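SCO1/SenC family lipoprotein (Bacillus anthracis, PDB 4HDE) probably serves as a membrane-anchored copper-binding or thiol-redox protein in the assembly of cytochrome c oxidase, as its SCO1/SenC relatives with a thioredoxin fold do. Local coordinates at residues N9-T14 and N143-K148; G32-A37 and F137-Q142; E65-Q70 and R163-L168; F71-V76 and W100-G105. All blocks are in the same frame, centred on the assembly; numbering follows the deposited sequence.

In the fold
Contacts 1, 2 and 4 share one five-stranded mixed sheet, ordered 100-103, 70-75, 35-40, 136-140, 146-151. Contact 4 pairs the first two strands, contact 2 the third and fourth, and contact 1 adds segment 9-14 to the outer strand 146-151. Contact 3 lies at the border of the sheet, where helix 158-169 meets the loop before strand 70-75, and Gln70 joins it to contact 2. Centres of contacts 1 and 2 are about 8 Å apart, of 3 and 4 about 20 Å. Along the chain contact 4 nests in contact 2 and that in contact 1, while contact 3 crosses both outer ones; contact 1 fastens the N-terminal segment, contact 3 the C-terminal helix, to the thioredoxin-like core.

Contact 1. Residues N9-T14 and N143-K148; sequences NWDLET and NGKVMK
Trp10 and Val146 form an antiparallel hydrogen-bonded pair, the single bridge between 9-14 and 143-148. Trp10 N donates to Val146 O and Val146 N returns a bond to Trp10 O, each 3.0 Å long and each directed at a carbonyl lone pair. Beside them, Trp10 CB rests 3.7 Å from Val146 CB, and ring atom CE3 approaches the same valine obliquely. Leu12 crosses Val146 at about a right angle, its CD2 near Val146 CG2 in the conformer described.

Lys145 can be followed outward. Its CB lies near Trp10 O; the chain bends at chi2 (-62°), which places CD close to both Trp10 O and Asp11 OD1. CE then passes Asp11 OD1, and NZ closes a 2.8 Å salt bridge to that same OD1, approaching from above the carboxylate plane. The two side chains run side by side, pointing the same way. NZ also donates to a water that accepts from Leu12 N and donates to Gly144 O, so one water links both backbones and the ammonium group. At the other end, Asn9 ND2 lies 3.4 Å from SE of Met147, which is a selenomethionine.

Phe119 of helix 108-119 touches both Leu12 and Val146. Asn9 and Trp10 both face Val146, the pattern of a G1 beta bulge, here at the outer edge of the thioredoxin-like sheet.

Contact 2. Residues G32-A37 and F137-Q142; sequences GKVWVA and FYLIDQ
Ile140 lies over one face of the Trp35 indole. Trp35 holds CG between its backbone N and carbonyl carbon (chi1 56°), the crowded position. Ile140 CG1 is anti to the carbonyl carbon, and chi2 (108°), away from the staggered positions, sets CD1 over the six-membered ring, 3.7 Å from its centroid and 6° off the normal, a CH-pi contact. Ile140 CG2 covers the pyrrole side, 3.3 Å from Trp35 NE1, while CD1 also touches Ala37 CB. Leu139 CD1 meets Val34 CG1 at 3.7 Å and, more loosely, Val36 CG2. Val34 CG2 lies 3.5 Å from the amide carbon CD of Gln142, whose NE2 is hydrogen-bonded to Leu168 O.

Two reciprocal pairs of backbone bonds, Trp35 with Ile140 and Ala37 with Tyr138, join the antiparallel strands around the non-hydrogen-bonded pair Val36-Leu139. Strand 70-75 borders 35-40 and strand 146-151 borders 136-140. Helix 158-169 covers the face bearing Val36 and Leu139 through Met165, Asp164 and Leu168, whereas Leu12 packs on Trp35 and Ile140.

Contact 3. Residues E65-Q70 and R163-L168; sequences EKLDVQ and RDMKRL
Leu67 and Val69 meet Met165, a selenomethionine, in the apolar part of this contact. Leu67 CD1 reaches Met165 CB at 3.8 Å and lies 4.1 Å from its SE, the two side chains crossing at a slant. Beyond CG the Met165 chain is extended (chi2 168°, chi3 167°), carrying its terminal methyl CE on to Val69 CG2 at 4.1 Å. The other leucine methyl, CD2, turns to the aliphatic base of Lys166, near CG.

This loop joins helix 48-64 to strand 70-75 of the thioredoxin-like fold; Lys66, with positive phi, ends the helix in a Schellman motif, and the chain then passes alongside helix 158-169. Ile162 of that helix also touches Glu65 and Leu67, while Met165 continues inward to Val36 and Leu139 of the sheet.

The salt bridge across the contact lies farther out: Lys166, fully extended beyond CG, brings NZ 3.1 Å from Glu65 OE1, 53° above the carboxylate plane, the two side chains crossing at about a right angle. Within the helix, Arg163 grips buried Asp164 side-on: NE (3.1 Å) and NH1 both donate to OD1 from the same face of the carboxylate, and OD2 is taken up by Tyr150 OH.

Contact 4. Residues F71-V76 and W100-G105; sequences FVSFSV and WNLLTG
Phe71 and Trp100 mark the tightly packed face of this parallel strand pair. With CG anti to the backbone N (chi1 -165°), the Trp100 indole lies against Phe71, whose CB sits over one face, 3.8 Å from the centroid of the five-membered ring, a CH-pi contact. At the edge of the same ring, NE1 donates to Ser73 OG over 3.1 Å, in the ring plane and nearly straight (169°). Ser73 OG is also hydrogen-bonded to Asp38 OD1. The opposite face is apolar around Leu103, whose CD1 touches both Val72 CG1 (3.6 Å) and Phe74 CE1 (3.7 Å).

Side-chain contact thins out at the ends, while the four backbone bonds continue. Near buried Asn101, a water donates to Phe71 O and accepts from Asn101 ND2; Asn101 OD1 is hydrogen-bonded to Asn19 ND2. At the other end, the Ser75 and Thr104 side chains approach only to 4.3 Å (CB to OG1), though Ser75 N still bonds Leu103 O, and both hydroxyls turn to Asp81.

Both strands belong to the beta-alpha-beta unit of helix 83-90, whose Ile90 packs on Trp100 and Leu102; Met55 and Gln59 of helix 48-64 touch Phe71 and Trp100, and strand 35-40 flanks 70-75.

Contact 1. Residues N9-T14 and N143-K148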
loop_
_atom_site.group_PDB
_atom_site.type_symbol
_atom_site.label_atom_id
_atom_site.label_comp_id
_atom_site.label_asym_id
_atom_site.label_seq_id
_atom_site.Cartn_x
_atom_site.Cartn_y
_atom_site.Cartn_z
ATOM N N ASN A 9 14.951 -2.607 6.983
ATOM C CA ASN A 9 15.641 -3.589 6.147
ATOM C C ASN A 9 14.893 -4.912 6.014
ATOM O O ASN A 9 15.511 -5.973 6.081
ATOM C CB ASN A 9 17.047 -3.894 6.689
ATOM C CG ASN A 9 17.922 -2.658 6.803
ATOM O OD1 ASN A 9 18.540 -2.417 7.844
ATOM N ND2 ASN A 9 17.986 -1.876 5.736
ATOM N N TRP A 10 13.580 -4.875 5.833
ATOM C CA TRP A 10 12.831 -6.122 5.659
ATOM C C TRP A 10 12.869 -6.617 4.222
ATOM O O TRP A 10 12.635 -5.848 3.283
ATOM C CB TRP A 10 11.368 -5.943 6.026
ATOM C CG TRP A 10 11.057 -5.645 7.459
ATOM C CD1 TRP A 10 11.897 -5.705 8.536
ATOM C CD2 TRP A 10 9.788 -5.230 7.959
ATOM N NE1 TRP A 10 11.214 -5.359 9.681
ATOM C CE2 TRP A 10 9.918 -5.056 9.349
ATOM C CE3 TRP A 10 8.546 -4.988 7.362
ATOM C CZ2 TRP A 10 8.849 -4.657 10.154
ATOM C CZ3 TRP A 10 7.492 -4.593 8.163
ATOM C CH2 TRP A 10 7.650 -4.425 9.540
ATOM N N ASP A 11 13.177 -7.897 4.050
ATOM C CA ASP A 11 13.112 -8.535 2.742
ATOM C C ASP A 11 11.672 -8.632 2.239
ATOM O O ASP A 11 10.753 -8.891 3.011
ATOM C CB ASP A 11 13.699 -9.947 2.810
ATOM C CG ASP A 11 15.196 -9.965 3.081
ATOM O OD1 ASP A 11 15.910 -9.025 2.667
ATOM O OD2 ASP A 11 15.659 -10.947 3.699
ATOM N N LEU A 12 11.496 -8.433 0.937
ATOM C CA LEU A 12 10.202 -8.608 0.286
ATOM C C LEU A 12 10.308 -9.634 -0.813
ATOM O O LEU A 12 11.194 -9.564 -1.665
ATOM C CB LEU A 12 9.736 -7.308 -0.352
ATOM C CG LEU A 12 9.289 -6.193 0.569
ATOM C CD1 LEU A 12 8.727 -5.068 -0.279
ATOM C CD2 LEU A 12 8.249 -6.706 1.551
ATOM N N GLU A 13 9.399 -10.595 -0.802
ATOM C CA GLU A 13 9.367 -11.586 -1.866
ATOM C C GLU A 13 8.939 -10.947 -3.182
ATOM O O GLU A 13 8.287 -9.900 -3.204
ATOM C CB GLU A 13 8.410 -12.712 -1.513
ATOM C CG GLU A 13 6.958 -12.341 -1.693
ATOM C CD GLU A 13 6.016 -13.415 -1.202
ATOM O OE1 GLU A 13 5.268 -13.977 -2.033
ATOM O OE2 GLU A 13 6.019 -13.693 0.012
ATOM N N THR A 14 9.315 -11.589 -4.279
ATOM C CA THR A 14 8.888 -11.182 -5.601
ATOM C C THR A 14 7.439 -11.610 -5.810
ATOM O O THR A 14 7.075 -12.748 -5.512
ATOM C CB THR A 14 9.788 -11.814 -6.666
ATOM O OG1 THR A 14 11.135 -11.371 -6.457
ATOM C CG2 THR A 14 9.348 -11.419 -8.064
ATOM N N ASN A 143 15.808 -0.654 -3.726
ATOM C CA ASN A 143 16.388 -1.987 -3.626
ATOM C C ASN A 143 15.342 -3.036 -3.277
ATOM O O ASN A 143 15.643 -4.231 -3.221
ATOM C CB ASN A 143 17.514 -1.985 -2.595
ATOM C CG ASN A 143 18.559 -0.936 -2.895
ATOM O OD1 ASN A 143 19.296 -1.046 -3.876
ATOM N ND2 ASN A 143 18.617 0.102 -2.069
ATOM N N GLY A 144 14.108 -2.591 -3.063
ATOM C CA GLY A 144 13.006 -3.489 -2.785
ATOM C C GLY A 144 12.895 -3.963 -1.350
ATOM O O GLY A 144 12.285 -5.010 -1.109
ATOM N N LYS A 145 13.461 -3.208 -0.405
ATOM C CA LYS A 145 13.381 -3.550 1.013
ATOM C C LYS A 145 12.460 -2.584 1.741
ATOM O O LYS A 145 12.444 -1.386 1.454
ATOM C CB LYS A 145 14.775 -3.496 1.649
ATOM C CG LYS A 145 15.831 -4.353 0.953
ATOM C CD LYS A 145 15.477 -5.830 0.986
ATOM C CE LYS A 145 16.534 -6.666 0.270
ATOM N NZ LYS A 145 16.087 -8.073 0.062
ATOM N N VAL A 146 11.695 -3.093 2.701
ATOM C CA VAL A 146 10.897 -2.202 3.530
ATOM C C VAL A 146 11.824 -1.460 4.475
ATOM O O VAL A 146 12.627 -2.082 5.180
ATOM C CB VAL A 146 9.847 -2.958 4.342
ATOM C CG1 VAL A 146 8.866 -1.980 4.937
ATOM C CG2 VAL A 146 9.128 -3.976 3.471
HETATM N N MSE A 147 11.716 -0.139 4.482
HETATM C CA MSE A 147 12.624 0.677 5.263
HETATM C C MSE A 147 11.969 1.378 6.450
HETATM O O MSE A 147 12.620 1.575 7.467
HETATM C CB MSE A 147 13.367 1.672 4.364
HETATM C CG MSE A 147 14.212 0.983 3.282
HETATM SE SE MSE A 147 15.543 -0.292 3.957
HETATM C CE MSE A 147 17.104 0.868 3.881
ATOM N N LYS A 148 10.694 1.748 6.325
ATOM C CA LYS A 148 10.013 2.488 7.391
ATOM C C LYS A 148 8.548 2.102 7.476
ATOM O O LYS A 148 7.944 1.711 6.476
ATOM C CB LYS A 148 10.112 3.999 7.135
ATOM C CG LYS A 148 11.522 4.574 7.196
ATOM C CD LYS A 148 12.011 4.545 8.627
ATOM C CE LYS A 148 13.043 5.611 8.905
ATOM N NZ LYS A 148 13.159 5.829 10.374
HETATM O O HOH W 1 13.568 -7.848 -1.051
#

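Contact 2. Residues G32-A37 and F137-Q142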
loop_
_atom_site.group_PDB
_atom_site.type_symbol
_atom_site.label_atom_id
_atom_site.label_comp_id
_atom_site.label_asym_id
_atom_site.label_seq_id
_atom_site.Cartn_x
_atom_site.Cartn_y
_atom_site.Cartn_z
ATOM N N GLY A 32 13.349 -0.727 -8.235
ATOM C CA GLY A 32 13.994 0.474 -8.735
ATOM C C GLY A 32 13.230 1.750 -8.425
ATOM O O GLY A 32 13.732 2.851 -8.667
ATOM N N LYS A 33 12.021 1.617 -7.900
ATOM C CA LYS A 33 11.218 2.769 -7.522
ATOM C C LYS A 33 11.060 2.829 -6.008
ATOM O O LYS A 33 11.179 1.814 -5.313
ATOM C CB LYS A 33 9.849 2.732 -8.215
ATOM C CG LYS A 33 9.919 2.953 -9.735
ATOM C CD LYS A 33 8.566 2.786 -10.403
ATOM C CE LYS A 33 8.647 3.071 -11.886
ATOM N NZ LYS A 33 8.869 4.525 -12.123
ATOM N N VAL A 34 10.801 4.027 -5.501
ATOM C CA VAL A 34 10.429 4.209 -4.108
ATOM C C VAL A 34 8.917 4.075 -4.062
ATOM O O VAL A 34 8.204 4.694 -4.863
ATOM C CB VAL A 34 10.867 5.606 -3.610
ATOM C CG1 VAL A 34 10.339 5.891 -2.194
ATOM C CG2 VAL A 34 12.386 5.722 -3.649
ATOM N N TRP A 35 8.415 3.251 -3.149
ATOM C CA TRP A 35 6.977 3.082 -3.055
ATOM C C TRP A 35 6.460 2.947 -1.635
ATOM O O TRP A 35 7.203 2.658 -0.703
ATOM C CB TRP A 35 6.478 1.945 -3.956
ATOM C CG TRP A 35 7.076 0.569 -3.782
ATOM C CD1 TRP A 35 8.338 0.174 -4.105
ATOM C CD2 TRP A 35 6.395 -0.611 -3.327
ATOM N NE1 TRP A 35 8.493 -1.176 -3.867
ATOM C CE2 TRP A 35 7.313 -1.677 -3.386
ATOM C CE3 TRP A 35 5.097 -0.865 -2.873
ATOM C CZ2 TRP A 35 6.982 -2.977 -2.998
ATOM C CZ3 TRP A 35 4.766 -2.165 -2.496
ATOM C CH2 TRP A 35 5.705 -3.199 -2.556
ATOM N N VAL A 36 5.173 3.235 -1.492
ATOM C CA VAL A 36 4.498 3.168 -0.207
ATOM C C VAL A 36 3.368 2.166 -0.319
ATOM O O VAL A 36 2.584 2.213 -1.267
ATOM C CB VAL A 36 3.921 4.532 0.178
ATOM C CG1 VAL A 36 3.263 4.471 1.541
ATOM C CG2 VAL A 36 5.021 5.585 0.173
ATOM N N ALA A 37 3.297 1.251 0.642
ATOM C CA ALA A 37 2.289 0.188 0.640
ATOM C C ALA A 37 1.327 0.302 1.827
ATOM O O ALA A 37 1.722 0.683 2.938
ATOM C CB ALA A 37 2.963 -1.166 0.664
ATOM N N PHE A 137 1.316 2.424 6.979
ATOM C CA PHE A 137 1.898 2.670 5.665
ATOM C C PHE A 137 3.366 2.236 5.742
ATOM O O PHE A 137 4.037 2.506 6.734
ATOM C CB PHE A 137 1.868 4.161 5.309
ATOM C CG PHE A 137 0.486 4.740 5.063
ATOM C CD1 PHE A 137 -0.645 3.934 4.912
ATOM C CD2 PHE A 137 0.344 6.119 4.939
ATOM C CE1 PHE A 137 -1.898 4.508 4.682
ATOM C CE2 PHE A 137 -0.894 6.695 4.708
ATOM C CZ PHE A 137 -2.012 5.895 4.572
ATOM N N TYR A 138 3.860 1.594 4.694
ATOM C CA TYR A 138 5.240 1.125 4.637
ATOM C C TYR A 138 5.985 1.777 3.491
ATOM O O TYR A 138 5.490 1.804 2.367
ATOM C CB TYR A 138 5.269 -0.392 4.440
ATOM C CG TYR A 138 4.533 -1.151 5.509
ATOM C CD1 TYR A 138 5.175 -1.557 6.670
ATOM C CD2 TYR A 138 3.193 -1.460 5.359
ATOM C CE1 TYR A 138 4.491 -2.261 7.653
ATOM C CE2 TYR A 138 2.504 -2.153 6.334
ATOM C CZ TYR A 138 3.155 -2.547 7.472
ATOM O OH TYR A 138 2.462 -3.244 8.439
ATOM N N LEU A 139 7.180 2.281 3.773
ATOM C CA LEU A 139 8.036 2.880 2.756
ATOM C C LEU A 139 9.069 1.855 2.312
ATOM O O LEU A 139 9.835 1.345 3.132
ATOM C CB LEU A 139 8.727 4.133 3.298
ATOM C CG LEU A 139 9.660 4.868 2.339
ATOM C CD1 LEU A 139 8.880 5.438 1.172
ATOM C CD2 LEU A 139 10.404 5.971 3.084
ATOM N N ILE A 140 9.091 1.579 1.011
ATOM C CA ILE A 140 9.973 0.580 0.419
ATOM C C ILE A 140 10.949 1.283 -0.524
ATOM O O ILE A 140 10.549 2.142 -1.314
ATOM C CB ILE A 140 9.156 -0.500 -0.333
ATOM C CG1 ILE A 140 8.255 -1.254 0.649
ATOM C CG2 ILE A 140 10.054 -1.503 -1.009
ATOM C CD1 ILE A 140 6.790 -0.936 0.520
ATOM N N ASP A 141 12.227 0.935 -0.430
ATOM C CA ASP A 141 13.237 1.631 -1.229
ATOM C C ASP A 141 13.457 0.993 -2.606
ATOM O O ASP A 141 12.821 -0.010 -2.960
ATOM C CB ASP A 141 14.553 1.786 -0.453
ATOM C CG ASP A 141 15.337 0.481 -0.321
ATOM O OD1 ASP A 141 14.934 -0.567 -0.874
ATOM O OD2 ASP A 141 16.403 0.528 0.335
ATOM N N GLN A 142 14.364 1.591 -3.383
ATOM C CA GLN A 142 14.620 1.183 -4.760
ATOM C C GLN A 142 15.216 -0.220 -4.832
ATOM O O GLN A 142 15.118 -0.896 -5.856
ATOM C CB GLN A 142 15.551 2.193 -5.451
ATOM C CG GLN A 142 14.985 3.615 -5.481
ATOM C CD GLN A 142 15.535 4.489 -4.369
ATOM O OE1 GLN A 142 15.614 4.077 -3.210
ATOM N NE2 GLN A 142 15.899 5.715 -4.716
HETATM O O HOH W 2 11.645 -1.186 -5.220
#

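Contact 3. Residues E65-Q70 and R163-L168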
loop_
_atom_site.group_PDB
_atom_site.type_symbol
_atom_site.label_atom_id
_atom_site.label_comp_id
_atom_site.label_asym_id
_atom_site.label_seq_id
_atom_site.Cartn_x
_atom_site.Cartn_y
_atom_site.Cartn_z
ATOM N N GLU A 65 6.135 18.206 -3.919
ATOM C CA GLU A 65 7.569 18.210 -3.636
ATOM C C GLU A 65 8.409 17.681 -4.802
ATOM O O GLU A 65 9.634 17.615 -4.700
ATOM C CB GLU A 65 7.861 17.371 -2.389
ATOM C CG GLU A 65 7.259 17.917 -1.099
ATOM C CD GLU A 65 8.153 18.928 -0.415
ATOM O OE1 GLU A 65 9.140 19.377 -1.040
ATOM O OE2 GLU A 65 7.872 19.273 0.754
ATOM N N LYS A 66 7.755 17.289 -5.891
ATOM C CA LYS A 66 8.440 16.734 -7.066
ATOM C C LYS A 66 9.133 15.410 -6.750
ATOM O O LYS A 66 10.120 15.036 -7.392
ATOM C CB LYS A 66 9.391 17.756 -7.693
ATOM C CG LYS A 66 8.682 19.027 -8.151
ATOM C CD LYS A 66 9.628 19.959 -8.896
ATOM C CE LYS A 66 8.961 21.293 -9.212
ATOM N NZ LYS A 66 9.901 22.251 -9.860
ATOM N N LEU A 67 8.599 14.703 -5.765
ATOM C CA LEU A 67 9.051 13.363 -5.459
ATOM C C LEU A 67 8.348 12.398 -6.384
ATOM O O LEU A 67 7.135 12.471 -6.573
ATOM C CB LEU A 67 8.767 13.007 -4.001
ATOM C CG LEU A 67 9.668 13.731 -3.000
ATOM C CD1 LEU A 67 9.055 13.715 -1.605
ATOM C CD2 LEU A 67 11.074 13.142 -2.986
ATOM N N ASP A 68 9.133 11.507 -6.965
ATOM C CA ASP A 68 8.649 10.513 -7.903
ATOM C C ASP A 68 8.546 9.214 -7.128
ATOM O O ASP A 68 9.561 8.559 -6.891
ATOM C CB ASP A 68 9.664 10.383 -9.036
ATOM C CG ASP A 68 9.167 9.537 -10.178
ATOM O OD1 ASP A 68 8.127 8.864 -10.028
ATOM O OD2 ASP A 68 9.827 9.547 -11.234
ATOM N N VAL A 69 7.329 8.865 -6.713
ATOM C CA VAL A 69 7.105 7.676 -5.906
ATOM C C VAL A 69 5.855 6.947 -6.396
ATOM O O VAL A 69 5.051 7.504 -7.143
ATOM C CB VAL A 69 6.944 8.044 -4.422
ATOM C CG1 VAL A 69 8.208 8.745 -3.910
ATOM C CG2 VAL A 69 5.730 8.936 -4.233
ATOM N N GLN A 70 5.708 5.697 -5.961
ATOM C CA GLN A 70 4.541 4.877 -6.289
ATOM C C GLN A 70 3.760 4.541 -5.029
ATOM O O GLN A 70 4.311 4.479 -3.932
ATOM C CB GLN A 70 4.979 3.562 -6.939
ATOM C CG GLN A 70 5.699 3.746 -8.261
ATOM C CD GLN A 70 4.788 4.247 -9.358
ATOM O OE1 GLN A 70 3.653 3.781 -9.510
ATOM N NE2 GLN A 70 5.285 5.191 -10.151
ATOM N N ARG A 163 10.194 13.594 4.373
ATOM C CA ARG A 163 11.619 13.681 4.701
ATOM C C ARG A 163 12.341 12.396 4.297
ATOM O O ARG A 163 13.414 12.428 3.683
ATOM C CB ARG A 163 11.787 13.942 6.210
ATOM C CG ARG A 163 13.214 13.839 6.756
ATOM C CD ARG A 163 13.212 13.560 8.267
ATOM N NE ARG A 163 12.592 12.273 8.566
ATOM C CZ ARG A 163 12.071 11.937 9.742
ATOM N NH1 ARG A 163 11.516 10.741 9.901
ATOM N NH2 ARG A 163 12.090 12.799 10.754
ATOM N N ASP A 164 11.759 11.268 4.668
ATOM C CA ASP A 164 12.364 9.977 4.356
ATOM C C ASP A 164 12.409 9.702 2.844
ATOM O O ASP A 164 13.397 9.156 2.332
ATOM C CB ASP A 164 11.638 8.854 5.106
ATOM C CG ASP A 164 11.811 8.945 6.620
ATOM O OD1 ASP A 164 12.760 9.596 7.093
ATOM O OD2 ASP A 164 10.994 8.339 7.356
HETATM N N MSE A 165 11.350 10.076 2.131
HETATM C CA MSE A 165 11.358 9.988 0.675
HETATM C C MSE A 165 12.469 10.825 0.074
HETATM O O MSE A 165 13.140 10.392 -0.868
HETATM C CB MSE A 165 10.019 10.443 0.103
HETATM C CG MSE A 165 8.881 9.487 0.301
HETATM SE SE MSE A 165 7.205 10.352 -0.128
HETATM C CE MSE A 165 6.100 8.771 -0.169
ATOM N N LYS A 166 12.658 12.035 0.595
ATOM C CA LYS A 166 13.718 12.895 0.090
ATOM C C LYS A 166 15.086 12.268 0.300
ATOM O O LYS A 166 15.940 12.348 -0.567
ATOM C CB LYS A 166 13.663 14.276 0.738
ATOM C CG LYS A 166 12.490 15.109 0.271
ATOM C CD LYS A 166 12.545 16.502 0.859
ATOM C CE LYS A 166 11.419 17.368 0.321
ATOM N NZ LYS A 166 11.471 18.741 0.883
ATOM N N ARG A 167 15.279 11.613 1.440
ATOM C CA ARG A 167 16.544 10.937 1.692
ATOM C C ARG A 167 16.780 9.816 0.672
ATOM O O ARG A 167 17.893 9.657 0.169
ATOM C CB ARG A 167 16.589 10.374 3.117
ATOM C CG ARG A 167 16.603 11.409 4.237
ATOM C CD ARG A 167 17.820 12.317 4.183
ATOM N NE ARG A 167 17.596 13.474 3.322
ATOM C CZ ARG A 167 16.859 14.529 3.659
ATOM N NH1 ARG A 167 16.267 14.580 4.848
ATOM N NH2 ARG A 167 16.712 15.540 2.808
ATOM N N LEU A 168 15.741 9.040 0.374
ATOM C CA LEU A 168 15.877 7.938 -0.577
ATOM C C LEU A 168 16.150 8.431 -1.993
ATOM O O LEU A 168 16.773 7.729 -2.791
ATOM C CB LEU A 168 14.634 7.049 -0.581
ATOM C CG LEU A 168 14.369 6.253 0.692
ATOM C CD1 LEU A 168 13.094 5.453 0.545
ATOM C CD2 LEU A 168 15.536 5.322 1.008
#

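Contact 4. Residues F71-V76 and W100-G105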
loop_
_atom_site.group_PDB
_atom_site.type_symbol
_atom_site.label_atom_id
_atom_site.label_comp_id
_atom_site.label_asym_id
_atom_site.label_seq_id
_atom_site.Cartn_x
_atom_site.Cartn_y
_atom_site.Cartn_z
ATOM N N PHE A 71 2.461 4.317 -5.208
ATOM C CA PHE A 71 1.579 3.896 -4.130
ATOM C C PHE A 71 0.946 2.578 -4.494
ATOM O O PHE A 71 0.548 2.369 -5.643
ATOM C CB PHE A 71 0.523 4.970 -3.869
ATOM C CG PHE A 71 1.115 6.256 -3.364
ATOM C CD1 PHE A 71 1.351 6.427 -2.019
ATOM C CD2 PHE A 71 1.501 7.252 -4.245
ATOM C CE1 PHE A 71 1.939 7.599 -1.552
ATOM C CE2 PHE A 71 2.083 8.415 -3.785
ATOM C CZ PHE A 71 2.305 8.582 -2.447
ATOM N N VAL A 72 0.880 1.688 -3.511
ATOM C CA VAL A 72 0.319 0.358 -3.715
ATOM C C VAL A 72 -0.572 0.012 -2.541
ATOM O O VAL A 72 -0.155 0.101 -1.391
ATOM C CB VAL A 72 1.430 -0.707 -3.848
ATOM C CG1 VAL A 72 0.839 -2.117 -3.972
ATOM C CG2 VAL A 72 2.330 -0.392 -5.038
ATOM N N SER A 73 -1.806 -0.381 -2.846
ATOM C CA SER A 73 -2.738 -0.864 -1.828
ATOM C C SER A 73 -3.086 -2.314 -2.127
ATOM O O SER A 73 -3.615 -2.612 -3.197
ATOM C CB SER A 73 -4.028 -0.041 -1.836
ATOM O OG SER A 73 -3.765 1.337 -1.570
ATOM N N PHE A 74 -2.809 -3.211 -1.190
ATOM C CA PHE A 74 -3.139 -4.624 -1.366
ATOM C C PHE A 74 -4.507 -4.897 -0.768
ATOM O O PHE A 74 -4.724 -4.578 0.405
ATOM C CB PHE A 74 -2.135 -5.531 -0.642
ATOM C CG PHE A 74 -0.713 -5.394 -1.113
ATOM C CD1 PHE A 74 -0.267 -6.099 -2.221
ATOM C CD2 PHE A 74 0.189 -4.603 -0.418
ATOM C CE1 PHE A 74 1.042 -5.993 -2.654
ATOM C CE2 PHE A 74 1.515 -4.490 -0.852
ATOM C CZ PHE A 74 1.934 -5.197 -1.968
ATOM N N SER A 75 -5.407 -5.527 -1.521
ATOM C CA SER A 75 -6.676 -5.945 -0.937
ATOM C C SER A 75 -6.496 -7.158 -0.031
ATOM O O SER A 75 -5.865 -8.158 -0.408
ATOM C CB SER A 75 -7.716 -6.282 -2.006
ATOM O OG SER A 75 -8.884 -6.827 -1.390
ATOM N N VAL A 76 -7.062 -7.072 1.169
ATOM C CA VAL A 76 -7.099 -8.213 2.074
ATOM C C VAL A 76 -8.441 -8.931 2.031
ATOM O O VAL A 76 -8.710 -9.789 2.867
ATOM C CB VAL A 76 -6.749 -7.815 3.519
ATOM C CG1 VAL A 76 -5.331 -7.253 3.575
ATOM C CG2 VAL A 76 -7.757 -6.805 4.064
ATOM N N TRP A 100 -0.624 4.943 -8.675
ATOM C CA TRP A 100 -1.289 4.258 -7.566
ATOM C C TRP A 100 -1.987 3.020 -8.107
ATOM O O TRP A 100 -2.915 3.120 -8.919
ATOM C CB TRP A 100 -2.311 5.177 -6.892
ATOM C CG TRP A 100 -2.813 4.735 -5.532
ATOM C CD1 TRP A 100 -2.750 3.484 -4.970
ATOM C CD2 TRP A 100 -3.452 5.572 -4.573
ATOM N NE1 TRP A 100 -3.325 3.504 -3.713
ATOM C CE2 TRP A 100 -3.755 4.778 -3.450
ATOM C CE3 TRP A 100 -3.793 6.929 -4.552
ATOM C CZ2 TRP A 100 -4.395 5.292 -2.327
ATOM C CZ3 TRP A 100 -4.422 7.437 -3.432
ATOM C CH2 TRP A 100 -4.716 6.620 -2.335
ATOM N N ASN A 101 -1.512 1.857 -7.672
ATOM C CA ASN A 101 -2.093 0.585 -8.080
ATOM C C ASN A 101 -2.681 -0.137 -6.887
ATOM O O ASN A 101 -2.036 -0.253 -5.844
ATOM C CB ASN A 101 -1.037 -0.278 -8.769
ATOM C CG ASN A 101 -0.706 0.224 -10.136
ATOM O OD1 ASN A 101 -1.364 -0.141 -11.112
ATOM N ND2 ASN A 101 0.295 1.097 -10.229
ATOM N N LEU A 102 -3.928 -0.573 -7.028
ATOM C CA LEU A 102 -4.610 -1.352 -5.997
ATOM C C LEU A 102 -4.659 -2.776 -6.521
ATOM O O LEU A 102 -5.036 -3.001 -7.673
ATOM C CB LEU A 102 -6.014 -0.798 -5.727
ATOM C CG LEU A 102 -6.041 0.625 -5.170
ATOM C CD1 LEU A 102 -6.014 1.677 -6.279
ATOM C CD2 LEU A 102 -7.274 0.802 -4.321
ATOM N N LEU A 103 -4.254 -3.731 -5.690
ATOM C CA LEU A 103 -3.959 -5.083 -6.151
ATOM C C LEU A 103 -4.885 -6.141 -5.555
ATOM O O LEU A 103 -5.369 -6.024 -4.425
ATOM C CB LEU A 103 -2.496 -5.432 -5.848
ATOM C CG LEU A 103 -1.445 -4.458 -6.392
ATOM C CD1 LEU A 103 -0.029 -4.941 -6.074
ATOM C CD2 LEU A 103 -1.613 -4.249 -7.888
ATOM N N THR A 104 -5.100 -7.192 -6.339
ATOM C CA THR A 104 -5.959 -8.296 -5.952
ATOM C C THR A 104 -5.663 -9.466 -6.885
ATOM O O THR A 104 -4.620 -9.485 -7.549
ATOM C CB THR A 104 -7.441 -7.876 -6.007
ATOM O OG1 THR A 104 -8.233 -8.890 -5.382
ATOM C CG2 THR A 104 -7.913 -7.651 -7.429
ATOM N N GLY A 105 -6.556 -10.452 -6.919
ATOM C CA GLY A 105 -6.469 -11.540 -7.880
ATOM C C GLY A 105 -5.947 -12.847 -7.318
ATOM O O GLY A 105 -5.991 -13.873 -7.978
HETATM O O HOH W 3 1.977 1.960 -8.068
#